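Local structure of SusD superfamily protein (Bacteroides vulgatus, 3MYV) at residues G261-Y272 with L315-L325; P230-W238 with P291-L299. The protein probably binds polysaccharide at the outer membrane as a member of the SusD family of carbohydrate-capture proteins. All blocks are in the same frame, centred on the assembly; numbering follows the deposited sequence.

Contact 1 (261-272 with 315-325) and contact 2 (230-238 with 291-299) have centres about 18 Å apart and meet through R316. Its backbone N lies 3.2 Å from W238 O, a probable hydrogen bond, while R316 NE packs 3.5 Å from V235 CG1 and R316 NH1 lies 3.7 Å from L298 CD2. The four segments alternate along the chain, so the two contacts interlock in sequence. Contact 1 contains L325 of the sodium site; contact 2 instead carries 1,2-ethanediol, probably from the crystallisation liquor, on W238. The two centres are about 20 and 21 Å from the centre of the chain.

Contact 1 (G261-Y272 with L315-L325); sequences GRDSWGYLLNWY and LRGTDLKTAPL. With NA (sodium ion), chain C.
At the sodium site this contact joins the short helix 265-268 to an irregular loop: L325 O binds the ion at 2.5 Å, alongside N254, S255, D258, P260 and a water. Next to the site, one methyl of L325, CD2, lies 3.6 Å from G261 C and also touches the Y267 ring. The turn from G261 to S264 is of type I, and S264 OG donates to G261 O in the carbonyl plane while accepting a weak capping bond from Y267 N. A water donates to both S264 OG and P324 O, bridging the N-cap residue to the loop.

Further along, A323 CB fits between Y267 and N270, 3.5 Å from both Y267 CD2 and N270 OD1. The amide of N270 is placed there with CG anti to the backbone N (chi1 -163°); OD1 accepts from Y272 N in an Asx turn, and ND2 donates to two waters. One of these waters also donates to G266 O and L315 O, so a single solvent molecule joins three residues. L315 covers G266, its CD2 3.8 Å from G266 N, and its CD1 meets W265 CD1.

Y272 and K321 make the outer end. K321 CA sits over the ring face, 3.8 Å from the Y272 centroid and 16° off the normal, a CH-pi contact; W271 CD1 lies over the opposite face. The lysine chain, extended beyond CG, runs past the phenol to bring CD 3.3 Å from Y272 OH, and a water links that hydroxyl to K321 NZ.

Within the fold, W265 stacks on F38 of helix 36-43 and donates through NE1 to G393 O, whereas W271 and Y272 reach strands 299-304 and 307-312.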
loop_
_atom_site.group_PDB
_atom_site.type_symbol
_atom_site.label_atom_id
_atom_site.label_comp_id
_atom_site.label_asym_id
_atom_site.label_seq_id
_atom_site.Cartn_x
_atom_site.Cartn_y
_atom_site.Cartn_z
ATOM N N GLY A 261 8.192 1.615 -17.556
ATOM C CA GLY A 261 7.643 2.635 -18.445
ATOM C C GLY A 261 6.203 2.298 -18.777
ATOM O O GLY A 261 5.293 2.695 -18.053
ATOM N N ARG A 262 5.982 1.555 -19.858
ATOM C CA ARG A 262 4.616 1.273 -20.258
ATOM C C ARG A 262 3.935 0.280 -19.309
ATOM O O ARG A 262 2.709 0.168 -19.344
ATOM C CB ARG A 262 4.529 0.794 -21.706
ATOM C CG ARG A 262 4.802 1.864 -22.715
ATOM C CD ARG A 262 4.614 1.290 -24.095
ATOM N NE ARG A 262 4.516 2.286 -25.136
ATOM C CZ ARG A 262 4.715 2.069 -26.436
ATOM N NH1 ARG A 262 5.046 0.865 -26.900
ATOM N NH2 ARG A 262 4.559 3.069 -27.290
ATOM N N ASP A 263 4.687 -0.443 -18.459
ATOM C CA ASP A 263 4.025 -1.231 -17.416
ATOM C C ASP A 263 4.078 -0.635 -16.008
ATOM O O ASP A 263 3.825 -1.350 -15.028
ATOM C CB ASP A 263 4.370 -2.739 -17.445
ATOM C CG ASP A 263 5.774 -3.077 -16.940
ATOM O OD1 ASP A 263 6.646 -2.213 -16.770
ATOM O OD2 ASP A 263 6.001 -4.289 -16.738
ATOM N N SER A 264 4.413 0.656 -15.924
ATOM C CA SER A 264 4.224 1.451 -14.694
ATOM C C SER A 264 2.738 1.640 -14.473
ATOM O O SER A 264 1.978 1.725 -15.446
ATOM C CB SER A 264 4.908 2.843 -14.792
ATOM O OG SER A 264 4.267 3.702 -15.730
ATOM N N TRP A 265 2.332 1.703 -13.202
ATOM C CA TRP A 265 0.940 1.992 -12.819
ATOM C C TRP A 265 0.372 3.228 -13.534
ATOM O O TRP A 265 -0.779 3.220 -13.972
ATOM C CB TRP A 265 0.895 2.205 -11.304
ATOM C CG TRP A 265 -0.473 2.242 -10.623
ATOM C CD1 TRP A 265 -0.865 3.148 -9.689
ATOM C CD2 TRP A 265 -1.559 1.310 -10.757
ATOM N NE1 TRP A 265 -2.123 2.854 -9.231
ATOM C CE2 TRP A 265 -2.566 1.717 -9.848
ATOM C CE3 TRP A 265 -1.771 0.157 -11.519
ATOM C CZ2 TRP A 265 -3.768 1.048 -9.725
ATOM C CZ3 TRP A 265 -2.975 -0.520 -11.382
ATOM C CH2 TRP A 265 -3.953 -0.076 -10.496
ATOM N N GLY A 266 1.192 4.271 -13.668
ATOM C CA GLY A 266 0.798 5.477 -14.378
ATOM C C GLY A 266 0.391 5.269 -15.825
ATOM O O GLY A 266 -0.548 5.888 -16.304
ATOM N N TYR A 267 1.070 4.375 -16.519
ATOM C CA TYR A 267 0.739 4.084 -17.905
ATOM C C TYR A 267 -0.378 3.068 -18.034
ATOM O O TYR A 267 -1.229 3.183 -18.920
ATOM C CB TYR A 267 1.989 3.638 -18.658
ATOM C CG TYR A 267 1.917 3.724 -20.155
ATOM C CD1 TYR A 267 1.401 2.676 -20.914
ATOM C CD2 TYR A 267 2.436 4.822 -20.842
ATOM C CE1 TYR A 267 1.386 2.727 -22.315
ATOM C CE2 TYR A 267 2.405 4.883 -22.213
ATOM C CZ TYR A 267 1.884 3.828 -22.968
ATOM O OH TYR A 267 1.894 3.892 -24.370
ATOM N N LEU A 268 -0.438 2.121 -17.102
ATOM C CA LEU A 268 -1.521 1.123 -17.123
ATOM C C LEU A 268 -2.896 1.727 -16.878
ATOM O O LEU A 268 -3.866 1.318 -17.506
ATOM C CB LEU A 268 -1.255 0.044 -16.082
ATOM C CG LEU A 268 0.011 -0.786 -16.258
ATOM C CD1 LEU A 268 0.122 -1.708 -15.020
ATOM C CD2 LEU A 268 -0.031 -1.580 -17.540
ATOM N N LEU A 269 -3.003 2.678 -15.949
ATOM C CA LEU A 269 -4.305 3.275 -15.607
ATOM C C LEU A 269 -4.761 4.311 -16.646
ATOM O O LEU A 269 -5.914 4.714 -16.670
ATOM C CB LEU A 269 -4.271 3.950 -14.237
ATOM C CG LEU A 269 -4.335 3.069 -12.980
ATOM C CD1 LEU A 269 -4.630 3.939 -11.786
ATOM C CD2 LEU A 269 -5.391 1.973 -13.097
ATOM N N ASN A 270 -3.835 4.800 -17.437
ATOM C CA ASN A 270 -4.139 5.915 -18.339
ATOM C C ASN A 270 -4.900 5.447 -19.582
ATOM O O ASN A 270 -4.508 4.490 -20.253
ATOM C CB ASN A 270 -2.841 6.615 -18.735
ATOM C CG ASN A 270 -3.063 7.960 -19.308
ATOM O OD1 ASN A 270 -3.476 8.103 -20.469
ATOM N ND2 ASN A 270 -2.730 9.005 -18.523
ATOM N N TRP A 271 -5.964 6.169 -19.903
ATOM C CA TRP A 271 -6.826 5.847 -21.037
ATOM C C TRP A 271 -6.015 5.805 -22.335
ATOM O O TRP A 271 -6.257 4.962 -23.204
ATOM C CB TRP A 271 -7.942 6.898 -21.155
ATOM C CG TRP A 271 -8.849 6.712 -22.325
ATOM C CD1 TRP A 271 -8.687 7.214 -23.579
ATOM C CD2 TRP A 271 -10.049 5.934 -22.353
ATOM N NE1 TRP A 271 -9.701 6.797 -24.387
ATOM C CE2 TRP A 271 -10.563 6.017 -23.660
ATOM C CE3 TRP A 271 -10.743 5.171 -21.392
ATOM C CZ2 TRP A 271 -11.737 5.372 -24.043
ATOM C CZ3 TRP A 271 -11.915 4.535 -21.769
ATOM C CH2 TRP A 271 -12.400 4.638 -23.081
ATOM N N TYR A 272 -5.055 6.724 -22.424
ATOM C CA TYR A 272 -4.200 6.882 -23.607
ATOM C C TYR A 272 -2.959 5.984 -23.600
ATOM O O TYR A 272 -2.192 5.986 -24.572
ATOM C CB TYR A 272 -3.795 8.339 -23.734
ATOM C CG TYR A 272 -5.026 9.202 -23.842
ATOM C CD1 TYR A 272 -5.727 9.286 -25.038
ATOM C CD2 TYR A 272 -5.529 9.856 -22.721
ATOM C CE1 TYR A 272 -6.910 10.020 -25.135
ATOM C CE2 TYR A 272 -6.693 10.616 -22.794
ATOM C CZ TYR A 272 -7.374 10.700 -24.001
ATOM O OH TYR A 272 -8.527 11.428 -24.055
ATOM N N LEU A 315 -2.298 9.800 -11.739
ATOM C CA LEU A 315 -0.890 9.866 -12.055
ATOM C C LEU A 315 -0.758 10.727 -13.307
ATOM O O LEU A 315 -0.921 10.261 -14.458
ATOM C CB LEU A 315 -0.317 8.443 -12.236
ATOM C CG LEU A 315 -0.409 7.595 -10.941
ATOM C CD1 LEU A 315 -1.703 6.700 -10.876
ATOM C CD2 LEU A 315 0.795 6.714 -10.782
ATOM N N ARG A 316 -0.480 12.002 -13.072
ATOM C CA ARG A 316 -0.728 13.021 -14.077
ATOM C C ARG A 316 0.580 13.423 -14.775
ATOM O O ARG A 316 1.541 13.825 -14.133
ATOM C CB ARG A 316 -1.397 14.243 -13.421
ATOM C CG ARG A 316 -2.747 13.924 -12.752
ATOM C CD ARG A 316 -3.408 15.157 -12.099
ATOM N NE ARG A 316 -3.979 16.089 -13.072
ATOM C CZ ARG A 316 -5.211 16.010 -13.576
ATOM N NH1 ARG A 316 -6.050 15.022 -13.220
ATOM N NH2 ARG A 316 -5.625 16.947 -14.439
ATOM N N GLY A 317 0.597 13.338 -16.094
ATOM C CA GLY A 317 1.743 13.782 -16.871
ATOM C C GLY A 317 1.550 15.239 -17.234
ATOM O O GLY A 317 0.638 15.883 -16.742
ATOM N N THR A 318 2.412 15.750 -18.103
ATOM C CA THR A 318 2.311 17.131 -18.582
ATOM C C THR A 318 1.301 17.335 -19.705
ATOM O O THR A 318 0.957 18.473 -19.995
ATOM C CB THR A 318 3.670 17.634 -19.059
ATOM O OG1 THR A 318 4.104 16.823 -20.156
ATOM C CG2 THR A 318 4.699 17.540 -17.928
ATOM N N ASP A 319 0.829 16.252 -20.334
ATOM C CA ASP A 319 -0.155 16.316 -21.421
ATOM C C ASP A 319 -1.320 15.348 -21.174
ATOM O O ASP A 319 -1.091 14.126 -21.015
ATOM C CB ASP A 319 0.543 15.974 -22.755
ATOM C CG ASP A 319 -0.399 16.090 -23.982
ATOM O OD1 ASP A 319 -1.286 16.967 -23.974
ATOM O OD2 ASP A 319 -0.243 15.321 -24.975
ATOM N N LEU A 320 -2.561 15.867 -21.127
ATOM C CA LEU A 320 -3.749 15.009 -20.858
ATOM C C LEU A 320 -3.761 13.756 -21.727
ATOM O O LEU A 320 -4.024 12.644 -21.224
ATOM C CB LEU A 320 -5.090 15.767 -21.056
ATOM C CG LEU A 320 -6.417 14.937 -20.996
ATOM C CD1 LEU A 320 -6.695 14.295 -19.621
ATOM C CD2 LEU A 320 -7.654 15.767 -21.440
ATOM N N LYS A 321 -3.479 13.920 -23.022
ATOM C CA LYS A 321 -3.663 12.807 -23.969
ATOM C C LYS A 321 -2.395 12.033 -24.367
ATOM O O LYS A 321 -2.388 11.295 -25.370
ATOM C CB LYS A 321 -4.488 13.259 -25.170
ATOM C CG LYS A 321 -5.815 13.954 -24.719
ATOM C CD LYS A 321 -6.941 13.823 -25.735
ATOM C CE LYS A 321 -8.215 14.601 -25.295
ATOM N NZ LYS A 321 -9.311 14.439 -26.306
ATOM N N THR A 322 -1.351 12.166 -23.545
ATOM C CA THR A 322 -0.175 11.311 -23.608
ATOM C C THR A 322 -0.005 10.632 -22.250
ATOM O O THR A 322 0.067 11.311 -21.235
ATOM C CB THR A 322 1.086 12.141 -23.955
ATOM O OG1 THR A 322 0.862 12.800 -25.195
ATOM C CG2 THR A 322 2.329 11.258 -24.064
ATOM N N ALA A 323 0.017 9.302 -22.225
ATOM C CA ALA A 323 0.188 8.555 -20.982
ATOM C C ALA A 323 1.627 8.693 -20.530
ATOM O O ALA A 323 2.529 8.548 -21.338
ATOM C CB ALA A 323 -0.182 7.088 -21.147
ATOM N N PRO A 324 1.843 8.974 -19.243
ATOM C CA PRO A 324 3.192 9.190 -18.716
ATOM C C PRO A 324 3.995 7.898 -18.445
ATOM O O PRO A 324 3.456 6.895 -17.978
ATOM C CB PRO A 324 2.909 9.925 -17.398
ATOM C CG PRO A 324 1.648 9.310 -16.928
ATOM C CD PRO A 324 0.829 9.047 -18.172
ATOM N N LEU A 325 5.291 7.945 -18.703
ATOM C CA LEU A 325 6.197 6.816 -18.412
ATOM C C LEU A 325 6.903 6.956 -17.052
ATOM O O LEU A 325 7.533 6.000 -16.566
ATOM C CB LEU A 325 7.252 6.704 -19.531
ATOM C CG LEU A 325 6.724 6.433 -20.947
ATOM C CD1 LEU A 325 7.792 6.616 -22.018
ATOM C CD2 LEU A 325 6.130 5.048 -21.057
HETATM NA NA NA C . 9.782 5.043 -16.144
HETATM O O HOH W 1 3.990 6.431 -15.368
HETATM O O HOH W 2 -1.871 8.175 -15.696
HETATM O O HOH W 3 -2.368 11.648 -19.743
HETATM O O HOH W 4 -9.683 11.656 -26.438
HETATM O O HOH W 5 10.222 4.816 -18.545
#

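Contact 2 (P230-W238 with P291-L299); sequences PHEKYVAAW and PGDVRGHLL. With EDO (1,2-ethanediol), chain H.
A 3-10 segment, 294-298, opened by an Asx turn at D293, packs here against residues 234-237, helical in backbone angles but lacking a regular bonding pattern, in the SusD family region of the chain. The meeting surface is largely apolar. In the modelled conformer, one of two, V294 CG1 lies 3.5 Å from Y234 CD2, CG2 meets V235 CG2, and CB approaches the H231 ring off-centre, 4.2 Å from its centroid and 29° from the normal. H231 CE1 brings the imidazole edge to G292 O at 3.4 Å with the oxygen near the ring plane, while ND1 donates to R366 O.

Y234 extends with CG anti to the backbone N (chi1 -172°), which carries its ring to R295, whose CG is 3.6 Å from Y234 CE2. That CG does the touching; the guanidinium plane, 83° from the ring plane, does not stack on it. The phenol hydroxyl is hydrogen-bonded to E390, which also takes a salt bridge from R295 NH1, coupling both sides of the contact to one carboxylate; R295 NH2 also reaches E386 in a salt bridge.

L298 closes the other end, sending CD2 to the V235 methyls and CD1 over one face of W238, 4.1 Å from CD1 of that indole. The 1,2-ethanediol covers the opposite indole face and donates to A237 O. Replacing W238 by an alanine would probably leave L298 CD1 without its aromatic cover, open a gap beside Y234, whose ring face W238 NE1 overlies, and remove the platform under the diol.

The arginine is fixed side-on: R295 NE and NH2 each meet a syn lone pair of the D293 carboxylate, NH2 to OD2 at 2.8 Å, while R295 N reaches the anti lone pair of D293 OD1 at 3.0 Å.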
loop_
_atom_site.group_PDB
_atom_site.type_symbol
_atom_site.label_atom_id
_atom_site.label_comp_id
_atom_site.label_asym_id
_atom_site.label_seq_id
_atom_site.Cartn_x
_atom_site.Cartn_y
_atom_site.Cartn_z
ATOM N N PRO A 230 -3.522 21.848 0.054
ATOM C CA PRO A 230 -4.776 22.611 0.083
ATOM C C PRO A 230 -5.692 22.217 -1.061
ATOM O O PRO A 230 -5.222 21.720 -2.107
ATOM C CB PRO A 230 -4.333 24.067 -0.119
ATOM C CG PRO A 230 -2.890 24.086 0.026
ATOM C CD PRO A 230 -2.339 22.708 -0.092
ATOM N N HIS A 231 -6.984 22.451 -0.842
ATOM C CA HIS A 231 -8.045 22.181 -1.806
ATOM C C HIS A 231 -7.640 22.637 -3.236
ATOM O O HIS A 231 -7.715 21.870 -4.200
ATOM C CB HIS A 231 -9.306 22.908 -1.350
ATOM C CG HIS A 231 -10.475 22.737 -2.269
ATOM N ND1 HIS A 231 -11.328 21.663 -2.191
ATOM C CD2 HIS A 231 -10.937 23.515 -3.276
ATOM C CE1 HIS A 231 -12.275 21.788 -3.107
ATOM N NE2 HIS A 231 -12.051 22.899 -3.787
ATOM N N GLU A 232 -7.191 23.882 -3.334
ATOM C CA GLU A 232 -6.904 24.529 -4.636
ATOM C C GLU A 232 -5.647 24.003 -5.308
ATOM O O GLU A 232 -5.442 24.258 -6.483
ATOM C CB GLU A 232 -6.738 26.053 -4.527
ATOM C CG GLU A 232 -7.413 26.706 -3.382
ATOM C CD GLU A 232 -6.651 26.515 -2.065
ATOM O OE1 GLU A 232 -5.497 27.020 -1.906
ATOM O OE2 GLU A 232 -7.235 25.848 -1.195
ATOM N N LYS A 233 -4.804 23.295 -4.557
ATOM C CA LYS A 233 -3.560 22.762 -5.077
ATOM C C LYS A 233 -3.548 21.233 -5.162
ATOM O O LYS A 233 -2.522 20.633 -5.484
ATOM C CB LYS A 233 -2.422 23.178 -4.158
ATOM C CG LYS A 233 -2.369 24.655 -3.873
ATOM C CD LYS A 233 -1.724 25.406 -4.991
ATOM C CE LYS A 233 -1.389 26.822 -4.540
ATOM N NZ LYS A 233 -1.148 27.692 -5.721
ATOM N N TYR A 234 -4.655 20.604 -4.813
ATOM C CA TYR A 234 -4.730 19.132 -4.733
ATOM C C TYR A 234 -4.482 18.432 -6.078
ATOM O O TYR A 234 -3.644 17.525 -6.173
ATOM C CB TYR A 234 -6.094 18.721 -4.166
ATOM C CG TYR A 234 -6.237 17.255 -3.855
ATOM C CD1 TYR A 234 -5.798 16.730 -2.654
ATOM C CD2 TYR A 234 -6.823 16.384 -4.780
ATOM C CE1 TYR A 234 -5.977 15.390 -2.367
ATOM C CE2 TYR A 234 -6.975 15.055 -4.508
ATOM C CZ TYR A 234 -6.541 14.559 -3.309
ATOM O OH TYR A 234 -6.711 13.230 -3.028
ATOM N N VAL A 235 -5.184 18.854 -7.128
ATOM C CA VAL A 235 -4.995 18.201 -8.430
ATOM C C VAL A 235 -3.552 18.357 -8.905
ATOM O O VAL A 235 -2.911 17.375 -9.337
ATOM C CB VAL A 235 -5.992 18.716 -9.483
ATOM C CG1 VAL A 235 -5.633 18.172 -10.869
ATOM C CG2 VAL A 235 -7.393 18.314 -9.105
ATOM N N ALA A 236 -3.020 19.575 -8.808
ATOM C CA ALA A 236 -1.621 19.829 -9.230
ATOM C C ALA A 236 -0.588 19.024 -8.436
ATOM O O ALA A 236 0.555 18.805 -8.902
ATOM C CB ALA A 236 -1.285 21.355 -9.166
ATOM N N ALA A 237 -0.958 18.592 -7.228
ATOM C CA ALA A 237 -0.054 17.836 -6.360
ATOM C C ALA A 237 0.216 16.421 -6.886
ATOM O O ALA A 237 1.182 15.767 -6.468
ATOM C CB ALA A 237 -0.607 17.781 -4.907
ATOM N N TRP A 238 -0.626 15.973 -7.819
ATOM C CA TRP A 238 -0.496 14.646 -8.435
ATOM C C TRP A 238 0.274 14.643 -9.739
ATOM O O TRP A 238 0.361 13.598 -10.399
ATOM C CB TRP A 238 -1.888 13.999 -8.620
ATOM C CG TRP A 238 -2.491 13.674 -7.321
ATOM C CD1 TRP A 238 -3.429 14.401 -6.639
ATOM C CD2 TRP A 238 -2.141 12.576 -6.468
ATOM N NE1 TRP A 238 -3.706 13.794 -5.434
ATOM C CE2 TRP A 238 -2.922 12.681 -5.308
ATOM C CE3 TRP A 238 -1.258 11.492 -6.593
ATOM C CZ2 TRP A 238 -2.834 11.759 -4.269
ATOM C CZ3 TRP A 238 -1.170 10.592 -5.563
ATOM C CH2 TRP A 238 -1.952 10.723 -4.421
ATOM N N PRO A 291 -19.877 17.880 -6.800
ATOM C CA PRO A 291 -18.927 18.479 -7.727
ATOM C C PRO A 291 -17.958 19.449 -7.060
ATOM O O PRO A 291 -16.918 19.744 -7.620
ATOM C CB PRO A 291 -19.816 19.222 -8.748
ATOM C CG PRO A 291 -21.156 19.349 -8.109
ATOM C CD PRO A 291 -21.278 18.215 -7.135
ATOM N N GLY A 292 -18.294 19.914 -5.869
ATOM C CA GLY A 292 -17.405 20.753 -5.108
ATOM C C GLY A 292 -16.230 20.006 -4.487
ATOM O O GLY A 292 -15.336 20.644 -3.951
ATOM N N ASP A 293 -16.233 18.672 -4.541
ATOM C CA ASP A 293 -15.123 17.905 -3.959
ATOM C C ASP A 293 -14.048 17.738 -5.013
ATOM O O ASP A 293 -14.308 17.141 -6.066
ATOM C CB ASP A 293 -15.593 16.545 -3.445
ATOM C CG ASP A 293 -14.560 15.874 -2.565
ATOM O OD1 ASP A 293 -13.399 15.758 -2.998
ATOM O OD2 ASP A 293 -14.901 15.437 -1.441
ATOM N N VAL A 294 -12.853 18.256 -4.721
ATOM C CA VAL A 294 -11.726 18.261 -5.664
ATOM C C VAL A 294 -11.247 16.866 -6.094
ATOM O O VAL A 294 -10.586 16.722 -7.114
ATOM C CB VAL A 294 -10.505 19.070 -5.090
ATOM C CG1 VAL A 294 -9.728 18.274 -4.034
ATOM C CG2 VAL A 294 -9.563 19.486 -6.197
ATOM N N ARG A 295 -11.530 15.840 -5.301
ATOM C CA ARG A 295 -11.089 14.504 -5.666
ATOM C C ARG A 295 -11.754 13.991 -6.940
ATOM O O ARG A 295 -11.152 13.202 -7.672
ATOM C CB ARG A 295 -11.224 13.559 -4.470
ATOM C CG ARG A 295 -10.187 13.967 -3.411
ATOM C CD ARG A 295 -10.440 13.408 -2.041
ATOM N NE ARG A 295 -11.690 13.865 -1.441
ATOM C CZ ARG A 295 -12.059 13.557 -0.190
ATOM N NH1 ARG A 295 -11.261 12.819 0.583
ATOM N NH2 ARG A 295 -13.202 13.992 0.296
ATOM N N GLY A 296 -12.973 14.463 -7.216
ATOM C CA GLY A 296 -13.669 14.178 -8.470
ATOM C C GLY A 296 -13.028 14.767 -9.701
ATOM O O GLY A 296 -13.244 14.267 -10.786
ATOM N N HIS A 297 -12.216 15.807 -9.528
ATOM C CA HIS A 297 -11.531 16.427 -10.647
ATOM C C HIS A 297 -10.403 15.568 -11.206
ATOM O O HIS A 297 -9.854 15.892 -12.270
ATOM C CB HIS A 297 -10.979 17.805 -10.257
ATOM C CG HIS A 297 -11.997 18.725 -9.662
ATOM N ND1 HIS A 297 -11.661 19.947 -9.126
ATOM C CD2 HIS A 297 -13.339 18.598 -9.501
ATOM C CE1 HIS A 297 -12.752 20.547 -8.680
ATOM N NE2 HIS A 297 -13.785 19.749 -8.895
ATOM N N LEU A 298 -10.053 14.491 -10.498
ATOM C CA LEU A 298 -9.121 13.484 -11.010
ATOM C C LEU A 298 -9.799 12.452 -11.921
ATOM O O LEU A 298 -9.134 11.589 -12.450
ATOM C CB LEU A 298 -8.423 12.750 -9.839
ATOM C CG LEU A 298 -7.595 13.587 -8.855
ATOM C CD1 LEU A 298 -6.910 12.691 -7.826
ATOM C CD2 LEU A 298 -6.530 14.431 -9.605
ATOM N N LEU A 299 -11.113 12.516 -12.094
ATOM C CA LEU A 299 -11.796 11.571 -12.970
ATOM C C LEU A 299 -11.938 12.138 -14.357
ATOM O O LEU A 299 -12.235 13.314 -14.506
ATOM C CB LEU A 299 -13.181 11.241 -12.428
ATOM C CG LEU A 299 -13.257 10.599 -11.051
ATOM C CD1 LEU A 299 -14.737 10.285 -10.680
ATOM C CD2 LEU A 299 -12.368 9.354 -10.995
HETATM C C1 EDO H . 0.888 12.667 -3.170
HETATM O O1 EDO H . 2.080 13.086 -2.499
HETATM C C2 EDO H . 0.655 13.507 -4.427
HETATM O O2 EDO H . 1.702 13.258 -5.355
#